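PDB 3BX4: aggretin alpha chain from Agkistrodon rhodostoma, which activates platelets as a venom toxin by binding the C-type lectin-like receptor CLEC1B (CLEC2), triggering Syk-dependent signalling and platelet aggregation. Local coordinates for residues A29-C33 with A128-K132. Numbering follows the deposited sequence.
Sequences AEKFC and AFVCK
Residues 29-33 form one helical turn, closed by a backbone hydrogen bond from Cys33 N to Ala29 O (2.9 Å), and 128-132 run as an extended strand. The two axes approach to 8.8 Å with their N-to-C directions 35° apart (signed crossing angle -35°), so the turn 29-33 of helix 26-34 runs roughly along residues 128-132 of strand 127-133. This is the helix-to-C-terminal-strand disulfide of the C-type lectin fold, tying the first helix to the last strand, with Cys33 and Cys131 98 positions apart in sequence. In register, Ala29 CA is 6.6 Å from Phe129 CA, and Cys33 CA is 5.5 Å from Cys131 CA.

Strand alternation directs Phe129 and Cys131 at the helix, while Ala128 and Val130 point away. Phe129, chi1 p, lays one ring face under the Ala29 methyl: CB is 3.9 Å from the ring centroid and 23° off its normal, a CH-pi contact. Its edge turns to the face of Phe32 (chi1 t) in an offset edge-to-face pair, centroids 5.4 Å apart and planes at 73°, with Phe32 CD2 3.5 Å from Phe129 CZ. Phe20 of strand 15-21 meets both rings, extending the aromatic core. Cys33 and Cys131 both have chi1 m; Cys33 SG sits 4.1 Å from Phe129 CD2, an oblique sulfur-aromatic contact, and bonds to Cys131 SG at 2.0 Å with chi3 -80°.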
loop_
_atom_site.group_PDB
_atom_site.type_symbol
_atom_site.label_atom_id
_atom_site.label_comp_id
_atom_site.label_asym_id
_atom_site.label_seq_id
_atom_site.Cartn_x
_atom_site.Cartn_y
_atom_site.Cartn_z
ATOM N N ALA C 29 -8.367 9.480 -0.121
ATOM C CA ALA C 29 -9.541 9.758 0.666
ATOM C C ALA C 29 -9.151 9.747 2.145
ATOM O O ALA C 29 -9.486 10.705 2.863
ATOM C CB ALA C 29 -10.599 8.717 0.392
ATOM N N GLU C 30 -8.430 8.725 2.548
ATOM C CA GLU C 30 -7.933 8.675 3.969
ATOM C C GLU C 30 -7.087 9.901 4.277
ATOM O O GLU C 30 -7.249 10.514 5.333
ATOM C CB GLU C 30 -7.164 7.360 4.238
ATOM C CG GLU C 30 -6.510 7.274 5.648
ATOM C CD GLU C 30 -7.486 7.096 6.786
ATOM O OE1 GLU C 30 -8.696 6.816 6.610
ATOM O OE2 GLU C 30 -6.980 7.228 7.937
ATOM N N LYS C 31 -6.166 10.269 3.383
ATOM C CA LYS C 31 -5.351 11.516 3.553
ATOM C C LYS C 31 -6.198 12.777 3.688
ATOM O O LYS C 31 -5.970 13.665 4.491
ATOM C CB LYS C 31 -4.319 11.720 2.387
ATOM C CG LYS C 31 -3.234 10.677 2.347
ATOM C CD LYS C 31 -1.969 11.159 1.666
ATOM C CE LYS C 31 -2.148 11.823 0.390
ATOM N NZ LYS C 31 -0.778 11.755 -0.333
ATOM N N PHE C 32 -7.227 12.906 2.833
ATOM C CA PHE C 32 -8.112 14.012 2.925
ATOM C C PHE C 32 -8.869 14.069 4.250
ATOM O O PHE C 32 -8.941 15.106 4.830
ATOM C CB PHE C 32 -9.097 13.972 1.723
ATOM C CG PHE C 32 -10.108 15.053 1.724
ATOM C CD1 PHE C 32 -9.903 16.220 0.966
ATOM C CD2 PHE C 32 -11.326 14.886 2.398
ATOM C CE1 PHE C 32 -10.880 17.220 0.941
ATOM C CE2 PHE C 32 -12.305 15.883 2.410
ATOM C CZ PHE C 32 -12.079 17.064 1.635
ATOM N N CYS C 33 -9.313 12.909 4.761
ATOM C CA CYS C 33 -9.996 12.925 6.008
ATOM C C CYS C 33 -9.036 13.364 7.125
ATOM O O CYS C 33 -9.484 14.123 7.998
ATOM C CB CYS C 33 -10.494 11.537 6.314
ATOM S SG CYS C 33 -11.882 10.957 5.251
ATOM N N ALA C 128 -16.296 8.418 -4.287
ATOM C CA ALA C 128 -16.778 9.217 -3.157
ATOM C C ALA C 128 -16.384 8.431 -1.852
ATOM O O ALA C 128 -15.986 7.267 -1.912
ATOM C CB ALA C 128 -18.294 9.317 -3.239
ATOM N N PHE C 129 -16.500 9.134 -0.733
ATOM C CA PHE C 129 -16.028 8.484 0.542
ATOM C C PHE C 129 -16.707 9.129 1.732
ATOM O O PHE C 129 -17.278 10.182 1.697
ATOM C CB PHE C 129 -14.503 8.617 0.618
ATOM C CG PHE C 129 -13.992 10.003 0.542
ATOM C CD1 PHE C 129 -13.694 10.611 -0.710
ATOM C CD2 PHE C 129 -13.795 10.779 1.671
ATOM C CE1 PHE C 129 -13.224 11.914 -0.775
ATOM C CE2 PHE C 129 -13.332 12.086 1.605
ATOM C CZ PHE C 129 -13.050 12.687 0.331
ATOM N N VAL C 130 -16.592 8.526 2.955
ATOM C CA VAL C 130 -17.225 9.213 4.033
ATOM C C VAL C 130 -16.136 9.311 5.171
ATOM O O VAL C 130 -15.448 8.285 5.351
ATOM C CB VAL C 130 -18.422 8.344 4.639
ATOM C CG1 VAL C 130 -18.937 8.999 5.893
ATOM C CG2 VAL C 130 -19.568 8.213 3.550
ATOM N N CYS C 131 -15.988 10.512 5.742
ATOM C CA CYS C 131 -15.026 10.767 6.902
ATOM C C CYS C 131 -15.829 10.676 8.187
ATOM O O CYS C 131 -16.994 11.010 8.269
ATOM C CB CYS C 131 -14.331 12.158 6.869
ATOM S SG CYS C 131 -13.353 12.378 5.301
ATOM N N LYS C 132 -15.132 10.243 9.236
ATOM C CA LYS C 132 -15.723 10.100 10.610
ATOM C C LYS C 132 -14.698 10.789 11.483
ATOM O O LYS C 132 -13.486 10.534 11.346
ATOM C CB LYS C 132 -15.896 8.613 10.968
ATOM C CG LYS C 132 -16.201 8.291 12.489
ATOM C CD LYS C 132 -16.470 6.837 12.569
ATOM C CE LYS C 132 -16.719 6.374 14.070
ATOM N NZ LYS C 132 -16.908 4.924 14.110
#